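Long-range contacts in thylakoid lumenal 15 kDa protein 1, chloroplastic (Arabidopsis thaliana, PDB 3N90), which is of unknown function but folds, through its pentapeptide repeats, into a right-handed quadrilateral beta helix in the chloroplast thylakoid lumen: residues 47-52 with 67-72; 61-66 with 81-86; 72-77 with 92-97; 87-92 with 108-113. The protein carries 2 engineered substitutions. One frame throughout, in Å; residues are numbered along the deposited sequence.

Contact 1 (47-52 with 67-72); sequences KLLGAS and DLRGAD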
loop_
_atom_site.group_PDB
_atom_site.type_symbol
_atom_site.label_atom_id
_atom_site.label_comp_id
_atom_site.label_asym_id
_atom_site.label_seq_id
_atom_site.Cartn_x
_atom_site.Cartn_y
_atom_site.Cartn_z
ATOM N N LYS A 47 5.281 7.715 5.495
ATOM C CA LYS A 47 5.904 6.673 6.285
ATOM C C LYS A 47 4.790 5.936 7.018
ATOM O O LYS A 47 4.147 6.455 7.954
ATOM C CB LYS A 47 6.990 7.211 7.237
ATOM C CG LYS A 47 8.052 8.086 6.599
ATOM C CD LYS A 47 8.742 7.440 5.389
ATOM C CE LYS A 47 9.911 8.302 4.863
ATOM N NZ LYS A 47 10.894 7.455 4.107
ATOM N N LEU A 48 4.522 4.720 6.538
ATOM C CA LEU A 48 3.365 3.957 6.991
ATOM C C LEU A 48 3.766 2.572 7.537
ATOM O O LEU A 48 3.008 1.588 7.424
ATOM C CB LEU A 48 2.383 3.783 5.822
ATOM C CG LEU A 48 1.556 5.036 5.454
ATOM C CD1 LEU A 48 1.193 5.094 3.990
ATOM C CD2 LEU A 48 0.317 5.019 6.342
ATOM N N LEU A 49 4.956 2.489 8.125
ATOM C CA LEU A 49 5.358 1.243 8.715
ATOM C C LEU A 49 4.275 0.722 9.666
ATOM O O LEU A 49 3.852 1.434 10.580
ATOM C CB LEU A 49 6.696 1.391 9.448
ATOM C CG LEU A 49 7.204 0.122 10.159
ATOM C CD1 LEU A 49 8.729 0.041 10.013
ATOM C CD2 LEU A 49 6.743 -0.008 11.630
ATOM N N GLY A 50 3.821 -0.509 9.460
ATOM C CA GLY A 50 2.882 -1.146 10.444
ATOM C C GLY A 50 1.459 -0.560 10.448
ATOM O O GLY A 50 0.620 -0.952 11.271
ATOM N N ALA A 51 1.181 0.312 9.476
ATOM C CA ALA A 51 -0.160 0.950 9.367
ATOM C C ALA A 51 -1.198 -0.111 9.020
ATOM O O ALA A 51 -0.847 -1.119 8.401
ATOM C CB ALA A 51 -0.137 2.056 8.281
ATOM N N SER A 52 -2.467 0.090 9.398
ATOM C CA SER A 52 -3.519 -0.853 9.029
ATOM C C SER A 52 -4.391 -0.221 7.944
ATOM O O SER A 52 -4.947 0.856 8.167
ATOM C CB SER A 52 -4.419 -1.224 10.197
ATOM O OG SER A 52 -5.485 -2.080 9.784
ATOM N N ASP A 67 6.728 4.086 2.488
ATOM C CA ASP A 67 7.239 3.036 3.357
ATOM C C ASP A 67 6.049 2.286 3.931
ATOM O O ASP A 67 5.349 2.795 4.793
ATOM C CB ASP A 67 8.106 3.658 4.459
ATOM C CG ASP A 67 8.679 2.636 5.430
ATOM O OD1 ASP A 67 8.425 1.409 5.281
ATOM O OD2 ASP A 67 9.385 3.076 6.380
ATOM N N LEU A 68 5.769 1.090 3.389
ATOM C CA LEU A 68 4.630 0.258 3.804
ATOM C C LEU A 68 5.092 -1.026 4.508
ATOM O O LEU A 68 4.363 -2.001 4.572
ATOM C CB LEU A 68 3.768 -0.099 2.576
ATOM C CG LEU A 68 3.227 1.107 1.784
ATOM C CD1 LEU A 68 2.682 0.644 0.405
ATOM C CD2 LEU A 68 2.180 1.837 2.624
ATOM N N ARG A 69 6.319 -1.034 5.036
ATOM C CA ARG A 69 6.797 -2.238 5.697
ATOM C C ARG A 69 5.861 -2.684 6.800
ATOM O O ARG A 69 5.487 -1.904 7.698
ATOM C CB ARG A 69 8.217 -2.027 6.244
ATOM C CG ARG A 69 9.232 -1.764 5.118
ATOM C CD ARG A 69 10.579 -1.399 5.733
ATOM N NE ARG A 69 10.509 -0.135 6.472
ATOM C CZ ARG A 69 11.381 0.244 7.408
ATOM N NH1 ARG A 69 12.404 -0.560 7.727
ATOM N NH2 ARG A 69 11.250 1.440 8.012
ATOM N N GLY A 70 5.438 -3.945 6.750
ATOM C CA GLY A 70 4.610 -4.538 7.768
ATOM C C GLY A 70 3.155 -4.031 7.815
ATOM O O GLY A 70 2.387 -4.371 8.734
ATOM N N ALA A 71 2.779 -3.227 6.817
ATOM C CA ALA A 71 1.396 -2.723 6.785
ATOM C C ALA A 71 0.427 -3.832 6.450
ATOM O O ALA A 71 0.799 -4.812 5.777
ATOM C CB ALA A 71 1.259 -1.603 5.791
ATOM N N ASP A 72 -0.826 -3.645 6.867
ATOM C CA ASP A 72 -1.836 -4.674 6.621
ATOM C C ASP A 72 -2.811 -4.202 5.547
ATOM O O ASP A 72 -3.555 -3.238 5.776
ATOM C CB ASP A 72 -2.589 -5.002 7.882
ATOM C CG ASP A 72 -3.549 -6.193 7.707
ATOM O OD1 ASP A 72 -3.440 -6.922 6.695
ATOM O OD2 ASP A 72 -4.396 -6.403 8.579
HETATM O O HOH W 1 11.127 5.211 6.079
HETATM O O HOH W 2 7.322 4.322 8.337
HETATM O O HOH W 3 -4.726 -4.614 10.446
#

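Contact 2 (61-66 with 81-86); sequences ADLSEA and VNLTNA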
loop_
_atom_site.group_PDB
_atom_site.type_symbol
_atom_site.label_atom_id
_atom_site.label_comp_id
_atom_site.label_asym_id
_atom_site.label_seq_id
_atom_site.Cartn_x
_atom_site.Cartn_y
_atom_site.Cartn_z
ATOM N N ALA A 61 -5.662 5.616 -5.073
ATOM C CA ALA A 61 -4.766 6.308 -4.155
ATOM C C ALA A 61 -3.346 6.331 -4.721
ATOM O O ALA A 61 -2.978 5.450 -5.509
ATOM C CB ALA A 61 -4.783 5.648 -2.793
ATOM N N ASP A 62 -2.565 7.320 -4.305
ATOM C CA ASP A 62 -1.121 7.367 -4.581
ATOM C C ASP A 62 -0.302 6.886 -3.377
ATOM O O ASP A 62 -0.177 7.585 -2.370
ATOM C CB ASP A 62 -0.712 8.779 -4.997
ATOM C CG ASP A 62 0.689 8.828 -5.628
ATOM O OD1 ASP A 62 1.394 7.790 -5.613
ATOM O OD2 ASP A 62 1.082 9.926 -6.104
ATOM N N LEU A 63 0.201 5.661 -3.449
ATOM C CA LEU A 63 1.128 5.181 -2.426
ATOM C C LEU A 63 2.604 5.112 -2.948
ATOM O O LEU A 63 3.458 4.398 -2.391
ATOM C CB LEU A 63 0.642 3.846 -1.885
ATOM C CG LEU A 63 -0.454 3.863 -0.798
ATOM C CD1 LEU A 63 -0.854 2.414 -0.659
ATOM C CD2 LEU A 63 0.084 4.302 0.545
ATOM N N SER A 64 2.872 5.822 -4.035
ATOM C CA SER A 64 4.215 5.779 -4.648
ATOM C C SER A 64 5.272 6.233 -3.641
ATOM O O SER A 64 5.015 7.133 -2.841
ATOM C CB SER A 64 4.279 6.561 -5.968
ATOM O OG SER A 64 4.081 7.941 -5.787
ATOM N N GLU A 65 6.401 5.530 -3.623
ATOM C CA GLU A 65 7.530 5.808 -2.721
ATOM C C GLU A 65 7.198 5.760 -1.217
ATOM O O GLU A 65 7.973 6.229 -0.364
ATOM C CB GLU A 65 8.225 7.132 -3.136
ATOM C CG GLU A 65 9.274 6.973 -4.296
ATOM C CD GLU A 65 10.693 6.504 -3.847
ATOM O OE1 GLU A 65 10.850 5.442 -3.185
ATOM O OE2 GLU A 65 11.685 7.190 -4.196
ATOM N N ALA A 66 6.043 5.188 -0.884
ATOM C CA ALA A 66 5.672 5.011 0.507
ATOM C C ALA A 66 6.465 3.901 1.194
ATOM O O ALA A 66 6.817 2.895 0.569
ATOM C CB ALA A 66 4.175 4.736 0.620
ATOM N N VAL A 81 -4.223 1.751 -7.828
ATOM C CA VAL A 81 -3.401 2.452 -6.864
ATOM C C VAL A 81 -2.008 2.531 -7.445
ATOM O O VAL A 81 -1.545 1.577 -8.056
ATOM C CB VAL A 81 -3.336 1.659 -5.532
ATOM C CG1 VAL A 81 -2.254 2.209 -4.595
ATOM C CG2 VAL A 81 -4.715 1.650 -4.822
ATOM N N ASN A 82 -1.341 3.662 -7.239
ATOM C CA ASN A 82 0.034 3.786 -7.650
ATOM C C ASN A 82 0.941 3.292 -6.533
ATOM O O ASN A 82 0.973 3.869 -5.433
ATOM C CB ASN A 82 0.335 5.227 -8.033
ATOM C CG ASN A 82 1.670 5.375 -8.737
ATOM O OD1 ASN A 82 2.476 4.445 -8.776
ATOM N ND2 ASN A 82 1.906 6.558 -9.298
ATOM N N LEU A 83 1.617 2.172 -6.792
ATOM C CA LEU A 83 2.571 1.627 -5.841
ATOM C C LEU A 83 4.040 1.662 -6.340
ATOM O O LEU A 83 4.890 0.936 -5.820
ATOM C CB LEU A 83 2.198 0.208 -5.397
ATOM C CG LEU A 83 0.998 0.016 -4.429
ATOM C CD1 LEU A 83 0.630 -1.477 -4.454
ATOM C CD2 LEU A 83 1.308 0.461 -3.047
ATOM N N THR A 84 4.303 2.533 -7.302
ATOM C CA THR A 84 5.651 2.692 -7.857
ATOM C C THR A 84 6.627 2.983 -6.723
ATOM O O THR A 84 6.413 3.926 -5.927
ATOM C CB THR A 84 5.714 3.847 -8.869
ATOM O OG1 THR A 84 4.836 3.597 -9.965
ATOM C CG2 THR A 84 7.158 4.022 -9.400
ATOM N N ASN A 85 7.663 2.148 -6.634
ATOM C CA ASN A 85 8.726 2.248 -5.643
ATOM C C ASN A 85 8.305 2.112 -4.172
ATOM O O ASN A 85 9.071 2.448 -3.266
ATOM C CB ASN A 85 9.519 3.549 -5.849
ATOM C CG ASN A 85 10.387 3.509 -7.099
ATOM O OD1 ASN A 85 11.123 2.547 -7.308
ATOM N ND2 ASN A 85 10.322 4.556 -7.908
ATOM N N ALA A 86 7.103 1.599 -3.931
ATOM C CA ALA A 86 6.622 1.437 -2.590
ATOM C C ALA A 86 7.322 0.239 -1.965
ATOM O O ALA A 86 7.548 -0.797 -2.639
ATOM C CB ALA A 86 5.086 1.256 -2.584
#

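Contact 3 (72-77 with 92-97); sequences DFSLAN and TMMGNT. Engineered in segment 92-97: M93 (natural residue Val), M94 (natural residue Thr).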
loop_
_atom_site.group_PDB
_atom_site.type_symbol
_atom_site.label_atom_id
_atom_site.label_comp_id
_atom_site.label_asym_id
_atom_site.label_seq_id
_atom_site.Cartn_x
_atom_site.Cartn_y
_atom_site.Cartn_z
ATOM N N ASP A 72 -0.826 -3.645 6.867
ATOM C CA ASP A 72 -1.836 -4.674 6.621
ATOM C C ASP A 72 -2.811 -4.202 5.547
ATOM O O ASP A 72 -3.555 -3.238 5.776
ATOM C CB ASP A 72 -2.589 -5.002 7.882
ATOM C CG ASP A 72 -3.549 -6.193 7.707
ATOM O OD1 ASP A 72 -3.440 -6.922 6.695
ATOM O OD2 ASP A 72 -4.396 -6.403 8.579
ATOM N N PHE A 73 -2.800 -4.871 4.392
ATOM C CA PHE A 73 -3.744 -4.547 3.343
ATOM C C PHE A 73 -4.809 -5.653 3.218
ATOM O O PHE A 73 -5.505 -5.731 2.210
ATOM C CB PHE A 73 -3.041 -4.381 1.996
ATOM C CG PHE A 73 -2.184 -3.167 1.914
ATOM C CD1 PHE A 73 -2.720 -1.942 1.509
ATOM C CD2 PHE A 73 -0.837 -3.244 2.222
ATOM C CE1 PHE A 73 -1.908 -0.805 1.428
ATOM C CE2 PHE A 73 -0.042 -2.125 2.146
ATOM C CZ PHE A 73 -0.580 -0.908 1.742
ATOM N N SER A 74 -4.928 -6.500 4.228
ATOM C CA SER A 74 -5.898 -7.602 4.129
ATOM C C SER A 74 -7.281 -7.034 3.844
ATOM O O SER A 74 -7.677 -6.074 4.480
ATOM C CB SER A 74 -5.904 -8.422 5.405
ATOM O OG SER A 74 -4.600 -8.962 5.599
ATOM N N LEU A 75 -7.973 -7.645 2.881
ATOM C CA LEU A 75 -9.374 -7.290 2.507
ATOM C C LEU A 75 -9.513 -5.914 1.866
ATOM O O LEU A 75 -10.639 -5.490 1.559
ATOM C CB LEU A 75 -10.341 -7.352 3.706
ATOM C CG LEU A 75 -10.327 -8.592 4.615
ATOM C CD1 LEU A 75 -11.541 -8.658 5.498
ATOM C CD2 LEU A 75 -10.231 -9.808 3.758
ATOM N N ALA A 76 -8.403 -5.203 1.694
ATOM C CA ALA A 76 -8.460 -3.862 1.115
ATOM C C ALA A 76 -8.751 -3.901 -0.381
ATOM O O ALA A 76 -8.372 -4.855 -1.105
ATOM C CB ALA A 76 -7.124 -3.075 1.380
ATOM N N ASN A 77 -9.412 -2.842 -0.826
ATOM C CA ASN A 77 -9.574 -2.555 -2.248
ATOM C C ASN A 77 -8.388 -1.679 -2.678
ATOM O O ASN A 77 -8.340 -0.490 -2.381
ATOM C CB ASN A 77 -10.930 -1.863 -2.466
ATOM C CG ASN A 77 -11.225 -1.612 -3.912
ATOM O OD1 ASN A 77 -10.345 -1.761 -4.760
ATOM N ND2 ASN A 77 -12.473 -1.242 -4.218
ATOM N N THR A 92 1.057 -7.570 4.867
ATOM C CA THR A 92 0.086 -8.664 4.662
ATOM C C THR A 92 -1.034 -8.232 3.743
ATOM O O THR A 92 -1.355 -7.050 3.709
ATOM C CB THR A 92 -0.483 -9.183 5.991
ATOM O OG1 THR A 92 -0.806 -8.088 6.843
ATOM C CG2 THR A 92 0.564 -10.022 6.696
ATOM N N MET A 93 -1.592 -9.184 2.984
ATOM C CA MET A 93 -2.691 -8.899 2.073
ATOM C C MET A 93 -3.559 -10.146 1.935
ATOM O O MET A 93 -3.697 -10.695 0.852
ATOM C CB MET A 93 -2.228 -8.270 0.714
ATOM C CG MET A 93 -1.038 -8.970 0.010
ATOM S SD MET A 93 -0.304 -7.937 -1.334
ATOM C CE MET A 93 0.540 -6.673 -0.385
ATOM N N MET A 94 -4.141 -10.572 3.057
ATOM C CA MET A 94 -5.040 -11.743 3.095
ATOM C C MET A 94 -6.424 -11.556 2.491
ATOM O O MET A 94 -6.978 -10.435 2.416
ATOM C CB MET A 94 -5.236 -12.218 4.524
ATOM C CG MET A 94 -3.994 -12.806 5.128
ATOM S SD MET A 94 -4.293 -13.203 6.868
ATOM C CE MET A 94 -3.574 -11.776 7.677
ATOM N N GLY A 95 -6.978 -12.682 2.057
ATOM C CA GLY A 95 -8.344 -12.720 1.534
ATOM C C GLY A 95 -8.545 -11.981 0.229
ATOM O O GLY A 95 -7.629 -11.839 -0.572
ATOM N N ASN A 96 -9.780 -11.535 0.058
ATOM C CA ASN A 96 -10.316 -10.878 -1.119
ATOM C C ASN A 96 -9.801 -9.456 -1.335
ATOM O O ASN A 96 -10.600 -8.522 -1.474
ATOM C CB ASN A 96 -11.818 -10.760 -0.903
ATOM C CG ASN A 96 -12.157 -10.131 0.468
ATOM O OD1 ASN A 96 -12.146 -10.830 1.478
ATOM N ND2 ASN A 96 -12.412 -8.806 0.503
ATOM N N THR A 97 -8.489 -9.298 -1.370
ATOM C CA THR A 97 -7.862 -8.004 -1.658
ATOM C C THR A 97 -7.776 -7.937 -3.173
ATOM O O THR A 97 -7.427 -8.938 -3.817
ATOM C CB THR A 97 -6.436 -7.953 -1.055
ATOM O OG1 THR A 97 -6.466 -8.430 0.301
ATOM C CG2 THR A 97 -5.866 -6.540 -1.072
HETATM O O HOH W 4 -11.008 -5.923 -2.601
#

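Contact 4 (87-92 with 108-113); sequences NLEGAT and DFTDVP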
loop_
_atom_site.group_PDB
_atom_site.type_symbol
_atom_site.label_atom_id
_atom_site.label_comp_id
_atom_site.label_asym_id
_atom_site.label_seq_id
_atom_site.Cartn_x
_atom_site.Cartn_y
_atom_site.Cartn_z
ATOM N N ASN A 87 7.694 0.374 -0.707
ATOM C CA ASN A 87 8.301 -0.741 0.009
ATOM C C ASN A 87 7.257 -1.499 0.844
ATOM O O ASN A 87 6.775 -1.013 1.878
ATOM C CB ASN A 87 9.538 -0.311 0.838
ATOM C CG ASN A 87 10.246 -1.494 1.487
ATOM O OD1 ASN A 87 9.857 -2.650 1.300
ATOM N ND2 ASN A 87 11.300 -1.216 2.252
ATOM N N LEU A 88 6.839 -2.681 0.363
ATOM C CA LEU A 88 5.896 -3.491 1.142
ATOM C C LEU A 88 6.537 -4.621 1.933
ATOM O O LEU A 88 5.869 -5.574 2.296
ATOM C CB LEU A 88 4.723 -4.027 0.251
ATOM C CG LEU A 88 3.885 -2.918 -0.404
ATOM C CD1 LEU A 88 4.446 -2.555 -1.773
ATOM C CD2 LEU A 88 2.459 -3.360 -0.570
ATOM N N GLU A 89 7.845 -4.521 2.198
ATOM C CA GLU A 89 8.506 -5.622 2.885
ATOM C C GLU A 89 7.727 -6.076 4.122
ATOM O O GLU A 89 7.451 -5.283 5.051
ATOM C CB GLU A 89 9.952 -5.223 3.192
ATOM C CG GLU A 89 10.745 -6.113 4.106
ATOM C CD GLU A 89 11.807 -5.258 4.844
ATOM O OE1 GLU A 89 12.445 -4.366 4.203
ATOM O OE2 GLU A 89 11.975 -5.461 6.062
ATOM N N GLY A 90 7.326 -7.351 4.139
ATOM C CA GLY A 90 6.646 -7.932 5.288
ATOM C C GLY A 90 5.214 -7.485 5.562
ATOM O O GLY A 90 4.651 -7.737 6.641
ATOM N N ALA A 91 4.643 -6.790 4.596
ATOM C CA ALA A 91 3.212 -6.460 4.667
ATOM C C ALA A 91 2.341 -7.715 4.549
ATOM O O ALA A 91 2.841 -8.811 4.196
ATOM C CB ALA A 91 2.839 -5.428 3.569
ATOM N N THR A 92 1.057 -7.570 4.867
ATOM C CA THR A 92 0.086 -8.664 4.662
ATOM C C THR A 92 -1.034 -8.232 3.743
ATOM O O THR A 92 -1.355 -7.050 3.709
ATOM C CB THR A 92 -0.483 -9.183 5.991
ATOM O OG1 THR A 92 -0.806 -8.088 6.843
ATOM C CG2 THR A 92 0.564 -10.022 6.696
ATOM N N ASP A 108 8.274 -3.314 -3.657
ATOM C CA ASP A 108 8.974 -4.410 -3.010
ATOM C C ASP A 108 8.055 -5.290 -2.153
ATOM O O ASP A 108 7.596 -4.892 -1.086
ATOM C CB ASP A 108 10.194 -3.857 -2.225
ATOM C CG ASP A 108 11.144 -4.934 -1.762
ATOM O OD1 ASP A 108 10.689 -6.045 -1.422
ATOM O OD2 ASP A 108 12.364 -4.638 -1.690
ATOM N N PHE A 109 7.807 -6.526 -2.622
ATOM C CA PHE A 109 6.910 -7.451 -1.961
ATOM C C PHE A 109 7.614 -8.564 -1.129
ATOM O O PHE A 109 7.036 -9.613 -0.915
ATOM C CB PHE A 109 5.957 -8.096 -3.002
ATOM C CG PHE A 109 4.931 -7.150 -3.590
ATOM C CD1 PHE A 109 3.683 -7.028 -2.981
ATOM C CD2 PHE A 109 5.181 -6.448 -4.767
ATOM C CE1 PHE A 109 2.686 -6.178 -3.523
ATOM C CE2 PHE A 109 4.215 -5.593 -5.329
ATOM C CZ PHE A 109 2.951 -5.455 -4.701
ATOM N N THR A 110 8.842 -8.323 -0.654
ATOM C CA THR A 110 9.514 -9.289 0.260
ATOM C C THR A 110 8.727 -9.781 1.433
ATOM O O THR A 110 8.169 -8.992 2.223
ATOM C CB THR A 110 10.807 -8.700 0.856
ATOM O OG1 THR A 110 11.742 -8.505 -0.182
ATOM C CG2 THR A 110 11.396 -9.636 1.937
ATOM N N ASP A 111 8.725 -11.104 1.602
ATOM C CA ASP A 111 8.034 -11.766 2.702
ATOM C C ASP A 111 6.567 -11.375 2.783
ATOM O O ASP A 111 5.946 -11.515 3.833
ATOM C CB ASP A 111 8.678 -11.460 4.056
ATOM C CG ASP A 111 9.905 -12.256 4.321
ATOM O OD1 ASP A 111 10.194 -13.232 3.586
ATOM O OD2 ASP A 111 10.581 -11.886 5.302
ATOM N N VAL A 112 6.001 -10.900 1.675
ATOM C CA VAL A 112 4.569 -10.720 1.657
ATOM C C VAL A 112 4.035 -12.085 1.272
ATOM O O VAL A 112 4.323 -12.560 0.146
ATOM C CB VAL A 112 4.127 -9.638 0.632
ATOM C CG1 VAL A 112 2.585 -9.625 0.474
ATOM C CG2 VAL A 112 4.668 -8.275 1.065
ATOM N N PRO A 113 3.300 -12.727 2.197
ATOM C CA PRO A 113 2.706 -14.021 1.870
ATOM C C PRO A 113 1.652 -13.797 0.773
ATOM O O PRO A 113 0.890 -12.839 0.832
ATOM C CB PRO A 113 2.042 -14.450 3.190
ATOM C CG PRO A 113 2.680 -13.578 4.248
ATOM C CD PRO A 113 2.946 -12.295 3.559
#

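Contact 1 (47-52 with 67-72)
With CG set anti to the carbonyl carbon in both L48 (chi1 -75°) and L68 (chi1 -57°), the two side chains lie side by side and point the same way, L48 CD1 meeting L68 CD2 at 3.7 Å. They pack one on each of two successive coils of a right-handed quadrilateral beta helix, and leucine suits this buried, apolar interior. Each segment turns in a type II beta turn, L48 to A51 and L68 to A71; G50 and G70 take the positive phi that glycine tolerates, and the small CB of A71 fits against A51 O and near L48 O. Backbone bonds join the coils: L48 N to D67 O (2.7 Å), G50 N to R69 O (2.8 Å) and D72 N to A51 O.

Outside, L49 CD1 sits over one face of the R69 guanidinium, offset toward the rim and 3.5 Å from NH2. R69 grips D67 side-on, R69 NE reaching OD1 at 2.9 Å and NH2 reaching OD2 at 3.0 Å, which fixes the guanidinium's rotation. OD1 of D67 also accepts from R69 N, closing an Asx turn; NE and N arrive from opposite faces of the carboxylate plane. K47 does not touch that carboxylate directly: a water accepts from K47 NZ and donates to D67 OD2, 2.8 Å from that oxygen.

Contact 2 (61-66 with 81-86)
The D62 carboxylate and the N82 amide lie side by side with planes only 4° apart, D62 OD1 coming within 3.7 Å of N82 CB. S64 CB stands over the amide face turned to the other coil, 4.0 Å from N82 CG, and D62 OD1 lies above the rim of that face. The OD1 of each group is bonded within its own segment. S64 OG, set between the backbone N and the carbonyl carbon (chi1 65°), meets D62 OD1 at 2.7 Å on the syn side, while S64 N comes from the anti side, 29° out of the carboxylate plane; T84 OG1 lies in the carbonyl plane on a lone pair of N82 OD1 (2.8 Å), and T84 N is tilted from that plane. Each is an Asx turn reinforced by a hydroxyl, so an acceptor followed two places on by serine or threonine suits these positions.

Within the coil of this beta helix, L63 and L83 run alongside each other, L63 CB 3.6 Å from L83 CD2, and V81 CG1 comes up to L63 CD1 at 4.2 Å. Backbone bonds run from N82 N to A61 O and from L63 N to N82 O, and the two type II turns, L63 to A66 and L83 to A86, are linked by E65 N to T84 O (2.8 Å). Their positive-phi places hold E65 and N85 instead of glycine; the side chains run together, E65 OE1 3.5 Å from N85 CB, and N85 OD1 accepts from A131 N.

Pairing one carboxylate with a neutral amide, OD1 of each gripped by two donors, presumably spares the adjacent D62 and N82 the repulsion of like charges.

Contact 3 (72-77 with 92-97)
D72 and T92 meet at a slant on adjoining coils of the quadrilateral beta helix, with T92 OG1 donating to D72 OD1 at 2.9 Å from above the carboxylate plane. T92 OG1 lies between the backbone N and the carbonyl carbon (chi1 44°), which turns the hydroxyl to that oxygen. The same OD1 takes S74 OG on its syn lone pair at 2.6 Å and S74 N from out of the plane, so three donors hold it.

S74 suits its place twice over, because its OG also accepts from M94 N (3.0 Å). F73 N donates to T92 O at 2.7 Å. F73 keeps its ring inward, where it meets the ring of F53, their planes about 10° apart, with T92 O at its edge; F73 CB meets CB of M93, like M94 an engineered residue. The type II turn from F73 to A76 is not matched in 92-97, where N96 centres an inverse gamma turn. L75 lies aslant N96, its CD2 a tight 3.1 Å from N96 OD1, and G95 has no side chain to obstruct that methyl. L75 N donates to M94 O (3.0 Å) and weakly to T97 OG1. Farther along, one water donates to both A76 O and N96 O, lying 2.9 Å from the N96 oxygen.

Contact 4 (87-92 with 108-113)
L88 and F109 lie side by side inside the coil, L88 CD1 over one face of the aromatic ring and L88 CD2 4.1 Å from F109 CE1. V112 closes the apolar patch: its CG2 presses on L88 O at 3.2 Å and reaches A91 CB at 4.2 Å. A leucine alongside a phenylalanine, with a valine where alanine stands in 87-92, makes the apolar interior here, ahead of helix 116-125.

Around that centre the two type II turns, L88 to A91 and F109 to V112, are joined by G90 N to T110 O, a 2.7 Å bond that meets the carbonyl head-on, and by a weak, bent bond from L88 N to D108 O. G90 and D111 occupy the positive-phi places. P113 has no N-H to offer A91 O, and its CD packs there instead at 3.5 Å.

At the polar edge N87, its CG anti to the backbone N (chi1 -175°), and D108 point the same way, N87 OD1 3.7 Å from D108 CB, their planes 33° apart. Each starts an Asx turn: N87 OD1 accepts from E89 N, whereas D108 OD1 takes T110 N and, on its syn lone pair, T110 OG1 at 2.9 Å. D108 OD2 is held by T133 OG1 and N135 ND2.

On one side 87-92 is bonded through its backbone to the coil holding L68 and G70; on the other, T140 of helix 137-140 packs on D108 and T110 and bonds F109 N, while L141 touches the F109 side chain.

Each of the four contacts joins neighbouring coils of one beta helix. Contacts 1 and 4, centres about 10 Å apart, are successive steps of one face: L68 N lies 2.8 Å from N87 O, a probable hydrogen bond. The centre of contact 2 lies about 12 Å from that of contact 1, and L48 CD1 touches L63 CD2 at 3.7 Å in the shared interior. Contact 3 continues both 1 and 4: 67-72 runs on into 72-77 at D72, and 87-92 into 92-97 at T92. The engineered M93 also reaches inward, its CE 3.8 Å from L88 CD2. Contacts 2 and 3 are the farthest apart, about 16 Å between centres, yet L63 CD1 still meets F73 CE1.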